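Local coordinates for protein phenyl-3-pyruvate decarboxylase (Azospirillum brasilense, PDB 2NXW) that decarboxylates indole-3-pyruvate and phenylpyruvate to the corresponding acetaldehydes with thiamine diphosphate and a magnesium ion as cofactors, at residues E25-A30 / A163-V168; L169-A174 / P199-D204; A407-D412 / S546-R551; P376-R381 / R514-L519. All blocks are in the same frame, centred on the assembly; numbering follows the deposited sequence.

How the contacts relate
Contacts 1 and 2 share helix 161-175 and touch each other, whereas contacts 3 and 4 lie side by side at the opposite side of the chain's centre, their centres about 14 Å apart. Contact 1 is buried and purely aliphatic, joining two helices on the first parallel sheet; contact 2, further along the same helix, is only partly buried and sets alanines and a glycine against the exposed indole of the linker after that sheet. Contacts 3 and 4 are buried and more polar: water-mediated around Asp409 in contact 3, part salt bridge and part aliphatic in contact 4. Met377, on helix 376-388 of contact 4, packs on Asp409 and Asp547 of contact 3.

Contact 1: residues E25-A30 / A163-V168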
loop_
_atom_site.group_PDB
_atom_site.type_symbol
_atom_site.label_atom_id
_atom_site.label_comp_id
_atom_site.label_asym_id
_atom_site.label_seq_id
_atom_site.Cartn_x
_atom_site.Cartn_y
_atom_site.Cartn_z
ATOM N N GLU A 25 -13.957 -12.465 34.150
ATOM C CA GLU A 25 -15.066 -13.383 34.421
ATOM C C GLU A 25 -16.230 -13.088 33.481
ATOM O O GLU A 25 -16.866 -14.003 32.955
ATOM C CB GLU A 25 -15.549 -13.237 35.875
ATOM C CG GLU A 25 -14.472 -13.438 36.936
ATOM C CD GLU A 25 -15.004 -13.291 38.368
ATOM O OE1 GLU A 25 -15.580 -12.228 38.710
ATOM O OE2 GLU A 25 -14.837 -14.245 39.160
ATOM N N ALA A 26 -16.515 -11.803 33.283
ATOM C CA ALA A 26 -17.594 -11.386 32.399
ATOM C C ALA A 26 -17.331 -11.866 30.976
ATOM O O ALA A 26 -18.246 -12.290 30.273
ATOM C CB ALA A 26 -17.740 -9.868 32.424
ATOM N N LEU A 27 -16.070 -11.796 30.559
ATOM C CA LEU A 27 -15.702 -12.239 29.220
ATOM C C LEU A 27 -15.854 -13.756 29.090
ATOM O O LEU A 27 -16.441 -14.241 28.117
ATOM C CB LEU A 27 -14.263 -11.827 28.906
ATOM C CG LEU A 27 -13.663 -12.402 27.616
ATOM C CD1 LEU A 27 -14.492 -11.987 26.405
ATOM C CD2 LEU A 27 -12.235 -11.900 27.473
ATOM N N LEU A 28 -15.331 -14.501 30.060
ATOM C CA LEU A 28 -15.447 -15.955 30.021
ATOM C C LEU A 28 -16.915 -16.365 30.001
ATOM O O LEU A 28 -17.301 -17.273 29.268
ATOM C CB LEU A 28 -14.724 -16.587 31.215
ATOM C CG LEU A 28 -13.188 -16.456 31.200
ATOM C CD1 LEU A 28 -12.624 -16.890 32.549
ATOM C CD2 LEU A 28 -12.587 -17.309 30.066
ATOM N N ARG A 29 -17.743 -15.681 30.788
ATOM C CA ARG A 29 -19.168 -15.998 30.820
ATOM C C ARG A 29 -19.848 -15.664 29.490
ATOM O O ARG A 29 -20.706 -16.412 29.029
ATOM C CB ARG A 29 -19.854 -15.255 31.977
ATOM C CG ARG A 29 -19.483 -15.815 33.344
ATOM C CD ARG A 29 -20.169 -15.056 34.480
ATOM N NE ARG A 29 -19.791 -15.599 35.785
ATOM C CZ ARG A 29 -20.139 -16.804 36.226
ATOM N NH1 ARG A 29 -20.880 -17.604 35.472
ATOM N NH2 ARG A 29 -19.735 -17.217 37.421
ATOM N N ALA A 30 -19.465 -14.549 28.871
ATOM C CA ALA A 30 -20.032 -14.147 27.586
ATOM C C ALA A 30 -19.695 -15.188 26.513
ATOM O O ALA A 30 -20.508 -15.471 25.630
ATOM C CB ALA A 30 -19.488 -12.787 27.175
ATOM N N ALA A 163 -20.013 -3.606 26.314
ATOM C CA ALA A 163 -20.500 -3.325 24.971
ATOM C C ALA A 163 -19.471 -3.725 23.917
ATOM O O ALA A 163 -19.825 -4.197 22.836
ATOM C CB ALA A 163 -20.832 -1.846 24.838
ATOM N N GLU A 164 -18.200 -3.515 24.226
ATOM C CA GLU A 164 -17.153 -3.876 23.283
ATOM C C GLU A 164 -17.074 -5.382 23.121
ATOM O O GLU A 164 -16.926 -5.875 22.005
ATOM C CB GLU A 164 -15.813 -3.298 23.731
ATOM C CG GLU A 164 -15.701 -1.814 23.415
ATOM C CD GLU A 164 -15.692 -1.546 21.917
ATOM O OE1 GLU A 164 -14.605 -1.604 21.306
ATOM O OE2 GLU A 164 -16.771 -1.294 21.343
ATOM N N ILE A 165 -17.177 -6.119 24.221
ATOM C CA ILE A 165 -17.155 -7.577 24.133
ATOM C C ILE A 165 -18.337 -8.057 23.281
ATOM O O ILE A 165 -18.179 -8.878 22.377
ATOM C CB ILE A 165 -17.235 -8.213 25.535
ATOM C CG1 ILE A 165 -15.933 -7.946 26.284
ATOM C CG2 ILE A 165 -17.491 -9.717 25.438
ATOM C CD1 ILE A 165 -15.993 -8.308 27.751
ATOM N N ALA A 166 -19.532 -7.544 23.556
ATOM C CA ALA A 166 -20.695 -7.960 22.785
ATOM C C ALA A 166 -20.519 -7.617 21.309
ATOM O O ALA A 166 -20.889 -8.402 20.433
ATOM C CB ALA A 166 -21.966 -7.290 23.334
ATOM N N ARG A 167 -19.947 -6.450 21.027
ATOM C CA ARG A 167 -19.743 -6.045 19.641
ATOM C C ARG A 167 -18.760 -6.977 18.922
ATOM O O ARG A 167 -19.027 -7.452 17.817
ATOM C CB ARG A 167 -19.210 -4.610 19.564
ATOM C CG ARG A 167 -18.848 -4.167 18.141
ATOM C CD ARG A 167 -18.257 -2.759 18.093
ATOM N NE ARG A 167 -16.938 -2.645 18.716
ATOM C CZ ARG A 167 -15.807 -3.087 18.169
ATOM N NH1 ARG A 167 -15.831 -3.676 16.984
ATOM N NH2 ARG A 167 -14.653 -2.922 18.803
ATOM N N VAL A 168 -17.632 -7.234 19.562
ATOM C CA VAL A 168 -16.613 -8.079 18.959
ATOM C C VAL A 168 -17.038 -9.541 18.836
ATOM O O VAL A 168 -16.837 -10.152 17.779
ATOM C CB VAL A 168 -15.294 -7.947 19.732
ATOM C CG1 VAL A 168 -14.251 -8.929 19.191
ATOM C CG2 VAL A 168 -14.766 -6.518 19.580
#
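With CG1 beside the backbone N (chi1 -69°) and CD1 extended beyond it, Ile165 reaches out from helix 161-175 to Leu27, whose own CG is anti to its N (chi1 171°) and carries CD1 over to the isoleucine. The two side chains pass at a slant and meet through methyl groups. Ile165 CG2 lies 3.9 Å from Leu27 CD1 and, by the same branch, 4.1 Å from Ala30 CB nearly one helical turn further on. The longer branch lies along the leucine, Ile165 CD1 coming to 4.1 Å from Leu27 CB and close to Leu27 CD1 as well. One beta-branched residue thus bridges two positions of helix 23-33, and no hydrogen bond crosses between the segments. Cut back to an alanine, Ile165 would lose both branches, which is likely to open a gap beside Leu27 and Ala30. The charged side chains of 163-168 pair with each other: Arg167 grips Glu164 side-on through NE and NH2, one nitrogen to each carboxylate oxygen, and NH2 also binds Gln152 O. The two helices pack over the parallel sheet of the N-terminal thiamine diphosphate-binding domain: Leu27 rests on Leu181 and Ile183 of strand 179-184, Val168 lies on Val179 and Leu181 of that strand and on Ala153 of strand 152-154, and Leu28 faces helix 48-57.

Contact 2: residues L169-A174 / P199-D204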
loop_
_atom_site.group_PDB
_atom_site.type_symbol
_atom_site.label_atom_id
_atom_site.label_comp_id
_atom_site.label_asym_id
_atom_site.label_seq_id
_atom_site.Cartn_x
_atom_site.Cartn_y
_atom_site.Cartn_z
ATOM N N LEU A 169 -17.616 -10.109 19.893
ATOM C CA LEU A 169 -18.054 -11.495 19.806
ATOM C C LEU A 169 -19.196 -11.591 18.805
ATOM O O LEU A 169 -19.343 -12.597 18.110
ATOM C CB LEU A 169 -18.500 -12.024 21.167
ATOM C CG LEU A 169 -17.422 -12.031 22.247
ATOM C CD1 LEU A 169 -17.948 -12.783 23.457
ATOM C CD2 LEU A 169 -16.140 -12.698 21.712
ATOM N N GLY A 170 -20.001 -10.530 18.726
ATOM C CA GLY A 170 -21.109 -10.513 17.793
ATOM C C GLY A 170 -20.618 -10.527 16.363
ATOM O O GLY A 170 -21.241 -11.139 15.495
ATOM N N ALA A 171 -19.500 -9.849 16.113
ATOM C CA ALA A 171 -18.912 -9.799 14.777
ATOM C C ALA A 171 -18.377 -11.189 14.399
ATOM O O ALA A 171 -18.512 -11.618 13.257
ATOM C CB ALA A 171 -17.780 -8.772 14.740
ATOM N N ALA A 172 -17.771 -11.881 15.361
ATOM C CA ALA A 172 -17.249 -13.218 15.097
ATOM C C ALA A 172 -18.398 -14.141 14.687
ATOM O O ALA A 172 -18.260 -14.956 13.783
ATOM C CB ALA A 172 -16.542 -13.769 16.339
ATOM N N ARG A 173 -19.546 -13.992 15.340
ATOM C CA ARG A 173 -20.700 -14.831 15.031
ATOM C C ARG A 173 -21.417 -14.407 13.754
ATOM O O ARG A 173 -21.982 -15.245 13.042
ATOM C CB ARG A 173 -21.682 -14.815 16.213
ATOM C CG ARG A 173 -21.281 -15.741 17.354
ATOM C CD ARG A 173 -21.561 -15.142 18.722
ATOM N NE ARG A 173 -22.977 -14.880 18.962
ATOM C CZ ARG A 173 -23.891 -15.812 19.213
ATOM N NH1 ARG A 173 -23.553 -17.095 19.261
ATOM N NH2 ARG A 173 -25.151 -15.455 19.434
ATOM N N ALA A 174 -21.373 -13.117 13.441
ATOM C CA ALA A 174 -22.057 -12.626 12.256
ATOM C C ALA A 174 -21.345 -12.951 10.959
ATOM O O ALA A 174 -21.987 -13.132 9.932
ATOM C CB ALA A 174 -22.288 -11.118 12.362
ATOM N N PRO A 199 -25.002 -7.081 19.190
ATOM C CA PRO A 199 -25.770 -5.990 18.588
ATOM C C PRO A 199 -26.204 -6.473 17.197
ATOM O O PRO A 199 -25.479 -7.227 16.543
ATOM C CB PRO A 199 -24.760 -4.843 18.534
ATOM C CG PRO A 199 -23.439 -5.546 18.443
ATOM C CD PRO A 199 -23.604 -6.676 19.421
ATOM N N ALA A 200 -27.379 -6.053 16.744
ATOM C CA ALA A 200 -27.882 -6.490 15.442
ATOM C C ALA A 200 -27.150 -5.911 14.234
ATOM O O ALA A 200 -26.839 -4.720 14.189
ATOM C CB ALA A 200 -29.378 -6.174 15.337
ATOM N N TRP A 201 -26.862 -6.770 13.259
ATOM C CA TRP A 201 -26.207 -6.336 12.028
ATOM C C TRP A 201 -27.309 -5.976 11.037
ATOM O O TRP A 201 -28.413 -6.517 11.111
ATOM C CB TRP A 201 -25.325 -7.454 11.455
ATOM C CG TRP A 201 -23.944 -7.477 12.040
ATOM C CD1 TRP A 201 -23.613 -7.536 13.364
ATOM C CD2 TRP A 201 -22.707 -7.443 11.317
ATOM N NE1 TRP A 201 -22.244 -7.539 13.513
ATOM C CE2 TRP A 201 -21.663 -7.483 12.273
ATOM C CE3 TRP A 201 -22.376 -7.384 9.956
ATOM C CZ2 TRP A 201 -20.312 -7.466 11.911
ATOM C CZ3 TRP A 201 -21.026 -7.368 9.594
ATOM C CH2 TRP A 201 -20.012 -7.408 10.574
ATOM N N PRO A 202 -27.024 -5.060 10.098
ATOM C CA PRO A 202 -27.997 -4.620 9.090
ATOM C C PRO A 202 -28.602 -5.739 8.240
ATOM O O PRO A 202 -27.900 -6.644 7.796
ATOM C CB PRO A 202 -27.193 -3.644 8.232
ATOM C CG PRO A 202 -26.155 -3.124 9.175
ATOM C CD PRO A 202 -25.737 -4.367 9.914
ATOM N N VAL A 203 -29.911 -5.663 8.017
ATOM C CA VAL A 203 -30.615 -6.635 7.183
ATOM C C VAL A 203 -31.592 -5.854 6.320
ATOM O O VAL A 203 -32.500 -5.200 6.835
ATOM C CB VAL A 203 -31.407 -7.661 8.016
ATOM C CG1 VAL A 203 -32.183 -8.592 7.086
ATOM C CG2 VAL A 203 -30.460 -8.461 8.898
ATOM N N ASP A 204 -31.391 -5.907 5.008
ATOM C CA ASP A 204 -32.252 -5.197 4.072
ATOM C C ASP A 204 -33.371 -6.116 3.589
ATOM O O ASP A 204 -33.173 -6.913 2.670
ATOM C CB ASP A 204 -31.435 -4.718 2.878
ATOM C CG ASP A 204 -32.211 -3.778 1.987
ATOM O OD1 ASP A 204 -33.455 -3.889 1.955
ATOM O OD2 ASP A 204 -31.575 -2.940 1.318
#
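Ala174 CB sits over one face of the Trp201 indole, 3.7 Å from the centroid of the five-membered ring and only 8° off its normal, a CH-pi contact. The methyl is almost equally far from all five atoms of that ring, with CE2 the closest. Beside it, Ala171 comes to the six-membered ring obliquely, its CB 4.0 Å from Trp201 CZ2 and its CA just as close to the same carbon. Gly170 completes this first shell: its carbonyl oxygen lies 4.2 Å from Trp201 NE1, too far for a hydrogen bond, and a beta carbon there would come tightly against Pro199 CD.

The indole is brought to the helix by a chi1 of -86°, which places CG anti to the carbonyl carbon of Trp201 and beside its N. Pro199 O lies at the edge of the indole, in its plane, and Arg323 also touches the Trp201 side chain. Arg173 forms a salt bridge to Asp198, the residue before Pro199. Further along, Pro202 O accepts from Arg323, and Asp204 N-caps helix 205-221 through a bond from Ala207 N to OD1. The contact thus lays the loop from strand 179-184, in the sheet of the N-terminal thiamine diphosphate-binding domain, to helix 205-221 against helix 161-175.

No hydrogen bond joins the two segments. Between them the attraction is therefore dispersion and CH-pi, which depend on small residues letting the flat ring lie close, while the Arg173-Asp198 salt bridge adds a polar tie from the same helix to the loop.

Contact 3: residues A407-D412 / S546-R551; sequences AMDMID and SDTLAR
Asp409 and Thr548 point toward each other across the contact, their side chains meeting at a slant rather than end-on. Both take the same first torsion: Asp409 CG (chi1 -74°) and Thr548 OG1 (chi1 -56°) each lie anti to their own carbonyl carbon, which brings carboxylate and hydroxyl together with Asp409 OD2 3.4 Å from Thr548 OG1. The type I beta turn Ala407-Met410, following helix 402-407 in the C-terminal thiamine diphosphate-binding domain, here packs against the start of helix 547-558, where the N-cap Ser546 accepts from Leu549 N through OG. Ordered waters fill the join. One donates to OD2 of Asp409 at 2.6 Å and accepts from Thr548 N. A second also donates to Asp409 OD2 and accepts from Arg551 NH1, at 2.9 Å. The third donates to OD1 of Asp409 and lies 2.8 Å from Thr548 OG1. The Arg551 side chain folds back so that Thr548 CA lies over one face of the guanidinium, and Arg551 NE binds Ala278 O. Through these waters the buried carboxylate is linked to the amino-terminal end of a helix and to an arginine, both of which would probably favour its negative charge although Asp547, a like charge, stands nearby.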
loop_
_atom_site.group_PDB
_atom_site.type_symbol
_atom_site.label_atom_id
_atom_site.label_comp_id
_atom_site.label_asym_id
_atom_site.label_seq_id
_atom_site.Cartn_x
_atom_site.Cartn_y
_atom_site.Cartn_z
ATOM N N ALA A 407 -7.222 -38.895 2.905
ATOM C CA ALA A 407 -8.416 -38.800 3.748
ATOM C C ALA A 407 -9.682 -38.585 2.932
ATOM O O ALA A 407 -10.773 -38.956 3.375
ATOM C CB ALA A 407 -8.245 -37.680 4.771
ATOM N N MET A 408 -9.552 -37.991 1.746
ATOM C CA MET A 408 -10.724 -37.781 0.899
ATOM C C MET A 408 -11.373 -39.124 0.563
ATOM O O MET A 408 -12.566 -39.177 0.247
ATOM C CB MET A 408 -10.336 -37.068 -0.404
ATOM C CG MET A 408 -9.861 -35.627 -0.237
ATOM S SD MET A 408 -11.153 -34.551 0.441
ATOM C CE MET A 408 -12.295 -34.485 -0.917
ATOM N N ASP A 409 -10.593 -40.204 0.629
ATOM C CA ASP A 409 -11.109 -41.534 0.331
ATOM C C ASP A 409 -11.343 -42.399 1.564
ATOM O O ASP A 409 -11.443 -43.625 1.473
ATOM C CB ASP A 409 -10.182 -42.257 -0.658
ATOM C CG ASP A 409 -10.306 -41.710 -2.066
ATOM O OD1 ASP A 409 -11.407 -41.239 -2.417
ATOM O OD2 ASP A 409 -9.312 -41.760 -2.819
ATOM N N MET A 410 -11.438 -41.751 2.724
ATOM C CA MET A 410 -11.702 -42.464 3.971
ATOM C C MET A 410 -13.117 -42.187 4.455
ATOM O O MET A 410 -13.598 -41.061 4.367
ATOM C CB MET A 410 -10.726 -42.018 5.057
ATOM C CG MET A 410 -9.350 -42.614 4.916
ATOM S SD MET A 410 -8.275 -41.986 6.224
ATOM C CE MET A 410 -6.738 -42.762 5.764
ATOM N N ILE A 411 -13.784 -43.223 4.957
ATOM C CA ILE A 411 -15.130 -43.058 5.496
ATOM C C ILE A 411 -14.958 -42.373 6.855
ATOM O O ILE A 411 -14.228 -42.866 7.708
ATOM C CB ILE A 411 -15.805 -44.425 5.692
ATOM C CG1 ILE A 411 -15.896 -45.143 4.341
ATOM C CG2 ILE A 411 -17.189 -44.236 6.304
ATOM C CD1 ILE A 411 -16.300 -46.603 4.445
ATOM N N ASP A 412 -15.629 -41.244 7.052
ATOM C CA ASP A 412 -15.487 -40.512 8.307
ATOM C C ASP A 412 -16.802 -40.026 8.890
ATOM O O ASP A 412 -17.866 -40.209 8.304
ATOM C CB ASP A 412 -14.577 -39.298 8.090
ATOM C CG ASP A 412 -15.153 -38.313 7.090
ATOM O OD1 ASP A 412 -16.327 -37.891 7.245
ATOM O OD2 ASP A 412 -14.432 -37.952 6.142
ATOM N N SER A 546 -1.465 -41.095 -3.137
ATOM C CA SER A 546 -2.869 -41.477 -3.051
ATOM C C SER A 546 -3.454 -41.294 -4.456
ATOM O O SER A 546 -2.891 -40.563 -5.272
ATOM C CB SER A 546 -3.623 -40.553 -2.090
ATOM O OG SER A 546 -3.682 -39.225 -2.589
ATOM N N ASP A 547 -4.580 -41.935 -4.744
ATOM C CA ASP A 547 -5.179 -41.772 -6.072
ATOM C C ASP A 547 -5.607 -40.319 -6.317
ATOM O O ASP A 547 -5.491 -39.793 -7.436
ATOM C CB ASP A 547 -6.393 -42.688 -6.236
ATOM C CG ASP A 547 -6.025 -44.165 -6.280
ATOM O OD1 ASP A 547 -4.828 -44.512 -6.373
ATOM O OD2 ASP A 547 -6.958 -44.991 -6.234
ATOM N N THR A 548 -6.109 -39.656 -5.280
ATOM C CA THR A 548 -6.550 -38.280 -5.448
ATOM C C THR A 548 -5.372 -37.340 -5.720
ATOM O O THR A 548 -5.481 -36.436 -6.554
ATOM C CB THR A 548 -7.357 -37.822 -4.210
ATOM O OG1 THR A 548 -8.439 -38.740 -4.005
ATOM C CG2 THR A 548 -7.912 -36.421 -4.405
ATOM N N LEU A 549 -4.243 -37.544 -5.043
ATOM C CA LEU A 549 -3.102 -36.678 -5.305
ATOM C C LEU A 549 -2.574 -36.983 -6.704
ATOM O O LEU A 549 -2.178 -36.073 -7.421
ATOM C CB LEU A 549 -1.994 -36.871 -4.257
ATOM C CG LEU A 549 -0.730 -36.024 -4.496
ATOM C CD1 LEU A 549 -1.088 -34.538 -4.597
ATOM C CD2 LEU A 549 0.257 -36.260 -3.363
ATOM N N ALA A 550 -2.604 -38.249 -7.110
ATOM C CA ALA A 550 -2.132 -38.588 -8.452
ATOM C C ALA A 550 -2.997 -37.885 -9.504
ATOM O O ALA A 550 -2.477 -37.379 -10.503
ATOM C CB ALA A 550 -2.156 -40.086 -8.658
ATOM N N ARG A 551 -4.308 -37.828 -9.284
ATOM C CA ARG A 551 -5.180 -37.153 -10.247
ATOM C C ARG A 551 -4.914 -35.649 -10.251
ATOM O O ARG A 551 -4.978 -34.996 -11.297
ATOM C CB ARG A 551 -6.657 -37.406 -9.924
ATOM C CG ARG A 551 -7.116 -38.829 -10.184
ATOM C CD ARG A 551 -8.638 -38.905 -10.275
ATOM N NE ARG A 551 -9.299 -38.480 -9.043
ATOM C CZ ARG A 551 -9.436 -39.231 -7.952
ATOM N NH1 ARG A 551 -8.962 -40.471 -7.913
ATOM N NH2 ARG A 551 -10.051 -38.732 -6.889
HETATM O O HOH W 1 -7.009 -40.530 -2.473
HETATM O O HOH W 2 -9.885 -41.732 -5.419
HETATM O O HOH W 3 -11.232 -38.781 -3.737
#

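Contact 4: residues P376-R381 / R514-L519; sequences PMDIAR and RTRAEL
Helices 376-388 and 516-528 meet near their amino-terminal ends, with the CA atoms of Asp378 and Arg516 7.1 Å apart. Helix 516-528 opens with a capping box: Thr515 OG1 accepts from Glu518 N, and Glu518 OE1 reaches back to accept from Thr515 N, 3.1 Å away, and also from Arg514 N. The helix follows strand 509-513 at the edge of the parallel sheet in the C-terminal thiamine diphosphate-binding domain.

Asp378 points toward this helix and receives Arg516 over its carboxylate. The arginine chain bends at its third torsion (chi3 -71°), laying CD over the face of the carboxylate, 3.3 Å from Asp378 CG, with NH1 beyond it near OD1. The guanidinium plane stands 83° from that of the carboxylate, so the pair cannot join side by side. A single weak bond in the salt bridge runs from Arg516 NH1 to Asp378 OD1, at 3.4 Å, with the oxygen at the edge of the guanidinium. The stronger partners lie outside the two segments: Arg516 NH2 forms a salt bridge with Asp370, and Asp378 OD2 accepts from Ala375 N. Without the carboxylate of Asp378, as with an alanine here, Ala375 N would probably lose its acceptor and Arg516 one of its acidic partners.

The rest of the contact is aliphatic. Leu519 and Ile379 cross at about a right angle, and Ile379 packs further on Ile472, Phe474 and Ala538 of the sheet. A single leucine methyl, Leu519 CD2, lies 4.0 Å from Ile379 CG1 and 3.8 Å from Asp378 O.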
loop_
_atom_site.group_PDB
_atom_site.type_symbol
_atom_site.label_atom_id
_atom_site.label_comp_id
_atom_site.label_asym_id
_atom_site.label_seq_id
_atom_site.Cartn_x
_atom_site.Cartn_y
_atom_site.Cartn_z
ATOM N N PRO A 376 -0.384 -45.048 0.292
ATOM C CA PRO A 376 -1.474 -44.292 0.917
ATOM C C PRO A 376 -2.848 -44.960 0.761
ATOM O O PRO A 376 -3.655 -44.963 1.694
ATOM C CB PRO A 376 -1.401 -42.943 0.209
ATOM C CG PRO A 376 0.074 -42.770 -0.004
ATOM C CD PRO A 376 0.506 -44.152 -0.477
ATOM N N MET A 377 -3.136 -45.535 -0.405
ATOM C CA MET A 377 -4.441 -46.164 -0.579
ATOM C C MET A 377 -4.653 -47.369 0.338
ATOM O O MET A 377 -5.795 -47.723 0.644
ATOM C CB MET A 377 -4.671 -46.565 -2.040
ATOM C CG MET A 377 -4.766 -45.377 -2.996
ATOM S SD MET A 377 -5.876 -44.049 -2.462
ATOM C CE MET A 377 -7.471 -44.772 -2.794
ATOM N N ASP A 378 -3.565 -48.000 0.767
ATOM C CA ASP A 378 -3.680 -49.133 1.676
ATOM C C ASP A 378 -4.143 -48.623 3.034
ATOM O O ASP A 378 -4.886 -49.306 3.744
ATOM C CB ASP A 378 -2.345 -49.851 1.818
ATOM C CG ASP A 378 -1.901 -50.488 0.521
ATOM O OD1 ASP A 378 -2.733 -51.179 -0.103
ATOM O OD2 ASP A 378 -0.728 -50.300 0.137
ATOM N N ILE A 379 -3.701 -47.424 3.403
ATOM C CA ILE A 379 -4.114 -46.851 4.677
ATOM C C ILE A 379 -5.610 -46.539 4.602
ATOM O O ILE A 379 -6.351 -46.805 5.545
ATOM C CB ILE A 379 -3.282 -45.594 5.004
ATOM C CG1 ILE A 379 -1.814 -45.996 5.175
ATOM C CG2 ILE A 379 -3.806 -44.938 6.297
ATOM C CD1 ILE A 379 -0.868 -44.804 5.324
ATOM N N ALA A 380 -6.076 -46.015 3.468
ATOM C CA ALA A 380 -7.499 -45.745 3.318
ATOM C C ALA A 380 -8.283 -47.064 3.394
ATOM O O ALA A 380 -9.320 -47.138 4.052
ATOM C CB ALA A 380 -7.773 -45.037 1.986
ATOM N N ARG A 381 -7.791 -48.111 2.735
ATOM C CA ARG A 381 -8.494 -49.391 2.778
ATOM C C ARG A 381 -8.530 -49.956 4.191
ATOM O O ARG A 381 -9.540 -50.535 4.595
ATOM C CB ARG A 381 -7.846 -50.420 1.841
ATOM C CG ARG A 381 -8.064 -50.143 0.361
ATOM C CD ARG A 381 -7.312 -51.162 -0.503
ATOM N NE ARG A 381 -6.905 -50.584 -1.782
ATOM C CZ ARG A 381 -7.735 -50.300 -2.780
ATOM N NH1 ARG A 381 -9.033 -50.548 -2.667
ATOM N NH2 ARG A 381 -7.268 -49.742 -3.888
ATOM N N ARG A 514 5.880 -51.353 8.344
ATOM C CA ARG A 514 6.407 -51.323 6.977
ATOM C C ARG A 514 5.607 -52.138 5.966
ATOM O O ARG A 514 5.664 -51.859 4.764
ATOM C CB ARG A 514 7.854 -51.808 6.962
ATOM C CG ARG A 514 8.828 -50.852 7.622
ATOM C CD ARG A 514 10.280 -51.309 7.423
ATOM N NE ARG A 514 11.218 -50.328 7.950
ATOM C CZ ARG A 514 11.547 -49.202 7.325
ATOM N NH1 ARG A 514 11.017 -48.922 6.140
ATOM N NH2 ARG A 514 12.398 -48.359 7.890
ATOM N N THR A 515 4.890 -53.160 6.427
ATOM C CA THR A 515 4.098 -53.977 5.512
ATOM C C THR A 515 2.607 -53.791 5.712
ATOM O O THR A 515 2.150 -53.290 6.755
ATOM C CB THR A 515 4.402 -55.472 5.674
ATOM O OG1 THR A 515 3.948 -55.911 6.961
ATOM C CG2 THR A 515 5.890 -55.730 5.559
ATOM N N ARG A 516 1.834 -54.189 4.708
ATOM C CA ARG A 516 0.400 -54.067 4.798
ATOM C C ARG A 516 -0.164 -54.908 5.940
ATOM O O ARG A 516 -1.117 -54.500 6.597
ATOM C CB ARG A 516 -0.231 -54.433 3.457
ATOM C CG ARG A 516 0.170 -53.446 2.368
ATOM C CD ARG A 516 -0.677 -53.532 1.118
ATOM N NE ARG A 516 -0.438 -54.740 0.334
ATOM C CZ ARG A 516 -0.743 -54.854 -0.954
ATOM N NH1 ARG A 516 -1.289 -53.827 -1.599
ATOM N NH2 ARG A 516 -0.524 -56.000 -1.592
ATOM N N ALA A 517 0.436 -56.069 6.191
ATOM C CA ALA A 517 -0.027 -56.917 7.288
ATOM C C ALA A 517 0.234 -56.209 8.621
ATOM O O ALA A 517 -0.619 -56.222 9.508
ATOM C CB ALA A 517 0.685 -58.269 7.252
ATOM N N GLU A 518 1.394 -55.574 8.755
ATOM C CA GLU A 518 1.714 -54.862 9.992
ATOM C C GLU A 518 0.763 -53.685 10.180
ATOM O O GLU A 518 0.338 -53.390 11.295
ATOM C CB GLU A 518 3.162 -54.379 9.966
ATOM C CG GLU A 518 4.164 -55.521 10.043
ATOM C CD GLU A 518 5.588 -55.081 9.781
ATOM O OE1 GLU A 518 5.806 -53.952 9.280
ATOM O OE2 GLU A 518 6.506 -55.875 10.063
ATOM N N LEU A 519 0.428 -53.006 9.090
ATOM C CA LEU A 519 -0.498 -51.888 9.174
ATOM C C LEU A 519 -1.865 -52.350 9.680
ATOM O O LEU A 519 -2.465 -51.713 10.554
ATOM C CB LEU A 519 -0.660 -51.237 7.794
ATOM C CG LEU A 519 -1.811 -50.244 7.603
ATOM C CD1 LEU A 519 -1.570 -48.981 8.418
ATOM C CD2 LEU A 519 -1.924 -49.904 6.117
#